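5'-nucleotidase SurE (Aquifex aeolicus, PDB 2WQK) probably removes the phosphate from nucleoside 5'-monophosphates by hydrolysis, using one divalent metal cation per subunit. Local coordinates at residues 156-168 with 221-234. Numbering follows the deposited sequence. Where two conformers were deposited one is given.
Sequences EDTYLNVNIPNLR and VLNGYVSVTPLHLD
Y159 turns its ring over L231: CB of L231 sits above one face, 4.2 Å from the ring centroid in a CH-pi contact, while CD1 reaches on to CE1 of Y159 and to CB of N161. The ring gets there by a chi1 of 60°, which sets CG between the backbone N and carbonyl carbon. Its hydroxyl meets a water in the ring plane, and that water donates to O of H232. A valine in place of Y159 would probably uncover L231 CB and leave this water without its hydroxyl partner.

At the same end, in one of its two conformers, D157 folds its carboxylate back across the contact, CG anti to the backbone N (chi1 179°). In that conformer OD2 accepts a hydrogen bond from ND1 of H232, 2.8 Å between the two atoms, lying in the imidazole plane but approached from above the carboxylate; OD1 accepts D234 N through its syn lone pair, with a weaker bond from L233 N. Beyond this end the strands pair antiparallel, Y159 with L231, N161 with T229 and N163 with S227, each by two backbone bonds. On the face opposite Y159, N161 and L231, V162 and V228 lie side by side, and T158 CG2 packs tightly on P230 CB, 3.5 Å away.

The N163 side chain lies about 7 Å from that of N94, which binds the sodium ion with D10 and S40, so the pair runs near the metal site. Strand 158-165 lies between 122-128 and 225-232 in the large mixed sheet. Helix 107-117 packs on Y159, N161 and L233, N98 bonds both N161 and N163, and the H232 ring meets that of H232 of the second subunit, planes about 5° apart.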
loop_
_atom_site.group_PDB
_atom_site.type_symbol
_atom_site.label_atom_id
_atom_site.label_comp_id
_atom_site.label_asym_id
_atom_site.label_seq_id
_atom_site.Cartn_x
_atom_site.Cartn_y
_atom_site.Cartn_z
ATOM N N GLU A 156 -8.224 36.050 -9.477
ATOM C CA GLU A 156 -6.833 35.906 -9.073
ATOM C C GLU A 156 -6.631 34.850 -7.993
ATOM O O GLU A 156 -7.451 34.738 -7.076
ATOM C CB GLU A 156 -6.293 37.255 -8.563
ATOM C CG GLU A 156 -7.065 37.859 -7.341
ATOM C CD GLU A 156 -6.446 39.150 -6.799
ATOM O OE1 GLU A 156 -5.704 39.840 -7.550
ATOM O OE2 GLU A 156 -6.699 39.475 -5.617
ATOM N N ASP A 157 -5.520 34.121 -8.088
ATOM C CA ASP A 157 -5.014 33.293 -6.978
ATOM C C ASP A 157 -6.142 32.389 -6.556
ATOM O O ASP A 157 -6.438 32.280 -5.352
ATOM C CB ASP A 157 -4.521 34.184 -5.794
ATOM C CG ASP A 157 -4.013 33.380 -4.589
ATOM O OD1 ASP A 157 -3.442 32.270 -4.787
ATOM O OD2 ASP A 157 -4.195 33.894 -3.438
ATOM N N THR A 158 -6.830 31.752 -7.518
ATOM C CA THR A 158 -7.965 30.987 -7.044
ATOM C C THR A 158 -8.194 29.756 -7.922
ATOM O O THR A 158 -7.958 29.777 -9.107
ATOM C CB THR A 158 -9.249 31.903 -7.116
ATOM O OG1 THR A 158 -9.012 33.120 -6.380
ATOM C CG2 THR A 158 -10.492 31.215 -6.568
ATOM N N TYR A 159 -8.725 28.725 -7.303
ATOM C CA TYR A 159 -9.361 27.616 -8.045
ATOM C C TYR A 159 -10.624 27.255 -7.285
ATOM O O TYR A 159 -10.755 27.616 -6.119
ATOM C CB TYR A 159 -8.425 26.439 -8.290
ATOM C CG TYR A 159 -7.858 25.775 -7.043
ATOM C CD1 TYR A 159 -8.271 24.509 -6.692
ATOM C CD2 TYR A 159 -6.875 26.385 -6.244
ATOM C CE1 TYR A 159 -7.818 23.878 -5.553
ATOM C CE2 TYR A 159 -6.399 25.743 -5.103
ATOM C CZ TYR A 159 -6.866 24.495 -4.770
ATOM O OH TYR A 159 -6.405 23.846 -3.647
ATOM N N LEU A 160 -11.578 26.613 -7.962
ATOM C CA LEU A 160 -12.882 26.379 -7.359
ATOM C C LEU A 160 -13.040 24.948 -6.850
ATOM O O LEU A 160 -12.704 24.003 -7.531
ATOM C CB LEU A 160 -14.006 26.689 -8.363
ATOM C CG LEU A 160 -13.978 28.089 -8.961
ATOM C CD1 LEU A 160 -15.166 28.228 -9.960
ATOM C CD2 LEU A 160 -14.007 29.200 -7.920
ATOM N N ASN A 161 -13.666 24.850 -5.681
ATOM C CA ASN A 161 -14.029 23.599 -5.066
ATOM C C ASN A 161 -15.543 23.471 -4.971
ATOM O O ASN A 161 -16.174 24.271 -4.305
ATOM C CB ASN A 161 -13.438 23.422 -3.667
ATOM C CG ASN A 161 -13.644 22.022 -3.169
ATOM O OD1 ASN A 161 -13.422 21.045 -3.918
ATOM N ND2 ASN A 161 -14.118 21.891 -1.908
ATOM N N VAL A 162 -16.104 22.554 -5.779
ATOM C CA VAL A 162 -17.576 22.467 -5.929
ATOM C C VAL A 162 -18.072 21.161 -5.356
ATOM O O VAL A 162 -17.519 20.098 -5.671
ATOM C CB VAL A 162 -17.975 22.579 -7.419
ATOM C CG1 VAL A 162 -19.506 22.517 -7.576
ATOM C CG2 VAL A 162 -17.412 23.867 -8.038
ATOM N N ASN A 163 -19.096 21.236 -4.484
ATOM C CA ASN A 163 -19.759 20.030 -3.970
ATOM C C ASN A 163 -21.228 20.125 -4.368
ATOM O O ASN A 163 -21.840 21.195 -4.215
ATOM C CB ASN A 163 -19.634 19.915 -2.448
ATOM C CG ASN A 163 -18.256 19.416 -2.032
ATOM O OD1 ASN A 163 -18.084 18.225 -1.735
ATOM N ND2 ASN A 163 -17.252 20.350 -2.008
ATOM N N ILE A 164 -21.764 19.003 -4.834
ATOM C CA ILE A 164 -23.154 18.968 -5.328
ATOM C C ILE A 164 -23.945 17.943 -4.545
ATOM O O ILE A 164 -23.549 16.800 -4.453
ATOM C CB ILE A 164 -23.222 18.598 -6.824
ATOM C CG1 ILE A 164 -22.264 19.439 -7.678
ATOM C CG2 ILE A 164 -24.672 18.668 -7.347
ATOM C CD1 ILE A 164 -20.840 18.772 -7.864
ATOM N N PRO A 165 -25.094 18.357 -3.985
ATOM C CA PRO A 165 -25.976 17.393 -3.321
ATOM C C PRO A 165 -26.458 16.265 -4.236
ATOM O O PRO A 165 -26.620 16.469 -5.436
ATOM C CB PRO A 165 -27.206 18.244 -2.950
ATOM C CG PRO A 165 -26.879 19.600 -3.051
ATOM C CD PRO A 165 -25.633 19.717 -3.939
ATOM N N ASN A 166 -26.720 15.104 -3.640
ATOM C CA ASN A 166 -27.221 13.967 -4.384
ATOM C C ASN A 166 -28.715 14.089 -4.593
ATOM O O ASN A 166 -29.503 13.414 -3.919
ATOM C CB ASN A 166 -26.889 12.668 -3.676
ATOM C CG ASN A 166 -27.198 11.460 -4.512
ATOM O OD1 ASN A 166 -27.196 11.544 -5.729
ATOM N ND2 ASN A 166 -27.450 10.321 -3.859
ATOM N N LEU A 167 -29.077 14.991 -5.491
ATOM C CA LEU A 167 -30.462 15.259 -5.834
ATOM C C LEU A 167 -30.648 15.251 -7.333
ATOM O O LEU A 167 -29.717 15.501 -8.107
ATOM C CB LEU A 167 -30.849 16.640 -5.322
ATOM C CG LEU A 167 -30.910 16.864 -3.813
ATOM C CD1 LEU A 167 -31.005 18.355 -3.477
ATOM C CD2 LEU A 167 -32.078 16.102 -3.199
ATOM N N ARG A 168 -31.890 15.013 -7.767
ATOM C CA ARG A 168 -32.186 15.267 -9.147
ATOM C C ARG A 168 -31.937 16.722 -9.482
ATOM O O ARG A 168 -32.117 17.608 -8.637
ATOM C CB ARG A 168 -33.652 14.917 -9.454
ATOM C CG ARG A 168 -33.929 13.458 -9.387
ATOM C CD ARG A 168 -35.405 13.158 -9.732
ATOM N NE ARG A 168 -35.857 13.912 -10.911
ATOM C CZ ARG A 168 -36.673 14.971 -10.903
ATOM N NH1 ARG A 168 -37.195 15.452 -9.772
ATOM N NH2 ARG A 168 -36.979 15.559 -12.051
ATOM N N VAL A 221 -24.657 22.355 1.071
ATOM C CA VAL A 221 -25.016 21.026 0.560
ATOM C C VAL A 221 -26.028 20.314 1.466
ATOM O O VAL A 221 -26.900 19.593 0.954
ATOM C CB VAL A 221 -23.783 20.149 0.262
ATOM C CG1 VAL A 221 -22.985 20.777 -0.890
ATOM C CG2 VAL A 221 -22.922 19.937 1.500
ATOM N N LEU A 222 -25.922 20.513 2.777
ATOM C CA LEU A 222 -26.881 19.923 3.732
ATOM C C LEU A 222 -28.298 20.430 3.468
ATOM O O LEU A 222 -29.299 19.744 3.803
ATOM C CB LEU A 222 -26.465 20.218 5.182
ATOM C CG LEU A 222 -25.369 19.304 5.749
ATOM C CD1 LEU A 222 -24.689 19.921 7.017
ATOM C CD2 LEU A 222 -25.920 17.858 6.028
ATOM N N ASN A 223 -28.394 21.641 2.928
ATOM C CA ASN A 223 -29.674 22.282 2.643
ATOM C C ASN A 223 -30.084 22.263 1.174
ATOM O O ASN A 223 -31.010 22.984 0.776
ATOM C CB ASN A 223 -29.666 23.694 3.206
ATOM C CG ASN A 223 -29.753 23.695 4.747
ATOM O OD1 ASN A 223 -30.875 23.593 5.304
ATOM N ND2 ASN A 223 -28.603 23.769 5.447
ATOM N N GLY A 224 -29.405 21.455 0.356
ATOM C CA GLY A 224 -29.835 21.231 -1.023
ATOM C C GLY A 224 -29.343 22.215 -2.060
ATOM O O GLY A 224 -29.843 22.261 -3.173
ATOM N N TYR A 225 -28.290 22.968 -1.717
ATOM C CA TYR A 225 -27.666 23.888 -2.641
ATOM C C TYR A 225 -26.287 23.332 -3.064
ATOM O O TYR A 225 -25.592 22.682 -2.278
ATOM C CB TYR A 225 -27.408 25.224 -1.964
ATOM C CG TYR A 225 -28.656 25.951 -1.565
ATOM C CD1 TYR A 225 -29.270 26.800 -2.446
ATOM C CD2 TYR A 225 -29.154 25.821 -0.289
ATOM C CE1 TYR A 225 -30.455 27.494 -2.072
ATOM C CE2 TYR A 225 -30.308 26.491 0.093
ATOM C CZ TYR A 225 -30.936 27.328 -0.800
ATOM O OH TYR A 225 -32.101 27.974 -0.387
ATOM N N VAL A 226 -25.888 23.670 -4.279
ATOM C CA VAL A 226 -24.505 23.475 -4.717
ATOM C C VAL A 226 -23.642 24.476 -3.950
ATOM O O VAL A 226 -24.027 25.637 -3.747
ATOM C CB VAL A 226 -24.352 23.717 -6.220
ATOM C CG1 VAL A 226 -22.882 23.591 -6.647
ATOM C CG2 VAL A 226 -25.225 22.707 -6.975
ATOM N N SER A 227 -22.478 23.993 -3.485
ATOM C CA SER A 227 -21.472 24.830 -2.854
ATOM C C SER A 227 -20.327 25.071 -3.823
ATOM O O SER A 227 -19.760 24.109 -4.330
ATOM C CB SER A 227 -20.892 24.083 -1.650
ATOM O OG SER A 227 -19.704 24.691 -1.181
ATOM N N VAL A 228 -19.954 26.337 -3.992
ATOM C CA VAL A 228 -18.751 26.687 -4.761
ATOM C C VAL A 228 -17.865 27.549 -3.857
ATOM O O VAL A 228 -18.227 28.665 -3.535
ATOM C CB VAL A 228 -19.081 27.464 -6.054
ATOM C CG1 VAL A 228 -17.791 27.781 -6.802
ATOM C CG2 VAL A 228 -20.123 26.723 -6.955
ATOM N N THR A 229 -16.692 27.010 -3.462
ATOM C CA THR A 229 -15.763 27.740 -2.609
ATOM C C THR A 229 -14.529 28.130 -3.447
ATOM O O THR A 229 -13.903 27.262 -4.046
ATOM C CB THR A 229 -15.252 26.868 -1.453
ATOM O OG1 THR A 229 -16.359 26.336 -0.711
ATOM C CG2 THR A 229 -14.285 27.668 -0.519
ATOM N N PRO A 230 -14.178 29.424 -3.441
ATOM C CA PRO A 230 -12.938 29.861 -4.087
ATOM C C PRO A 230 -11.804 29.614 -3.081
ATOM O O PRO A 230 -11.839 30.125 -1.944
ATOM C CB PRO A 230 -13.142 31.357 -4.318
ATOM C CG PRO A 230 -14.054 31.786 -3.211
ATOM C CD PRO A 230 -14.887 30.563 -2.805
ATOM N N LEU A 231 -10.829 28.823 -3.499
ATOM C CA LEU A 231 -9.679 28.473 -2.647
ATOM C C LEU A 231 -8.449 29.233 -3.114
ATOM O O LEU A 231 -8.203 29.380 -4.325
ATOM C CB LEU A 231 -9.380 26.981 -2.778
ATOM C CG LEU A 231 -10.471 25.989 -2.355
ATOM C CD1 LEU A 231 -10.071 24.515 -2.602
ATOM C CD2 LEU A 231 -10.827 26.233 -0.865
ATOM N N HIS A 232 -7.643 29.640 -2.129
ATOM C CA HIS A 232 -6.324 30.164 -2.395
ATOM C C HIS A 232 -5.412 29.096 -2.967
ATOM O O HIS A 232 -5.362 27.991 -2.434
ATOM C CB HIS A 232 -5.646 30.634 -1.090
ATOM C CG HIS A 232 -6.094 31.947 -0.583
ATOM N ND1 HIS A 232 -5.784 33.135 -1.201
ATOM C CD2 HIS A 232 -6.726 32.268 0.575
ATOM C CE1 HIS A 232 -6.260 34.135 -0.467
ATOM N NE2 HIS A 232 -6.833 33.631 0.615
ATOM N N LEU A 233 -4.626 29.452 -3.995
ATOM C CA LEU A 233 -3.500 28.630 -4.364
ATOM C C LEU A 233 -2.313 28.892 -3.408
ATOM O O LEU A 233 -1.672 27.955 -2.926
ATOM C CB LEU A 233 -3.036 28.898 -5.801
ATOM C CG LEU A 233 -1.840 27.973 -6.150
ATOM C CD1 LEU A 233 -2.062 26.440 -5.910
ATOM C CD2 LEU A 233 -1.378 28.255 -7.572
ATOM N N ASP A 234 -2.073 30.165 -3.110
ATOM C CA ASP A 234 -0.951 30.551 -2.243
ATOM C C ASP A 234 -1.438 30.468 -0.814
ATOM O O ASP A 234 -2.382 31.159 -0.447
ATOM C CB ASP A 234 -0.532 31.961 -2.643
ATOM C CG ASP A 234 0.729 32.468 -1.935
ATOM O OD1 ASP A 234 1.122 31.896 -0.869
ATOM O OD2 ASP A 234 1.253 33.512 -2.476
HETATM O O HOH W 1 -4.790 25.315 -2.152
HETATM O O HOH W 2 -17.595 23.282 -2.079
HETATM O O HOH W 3 -15.677 23.741 -0.232
#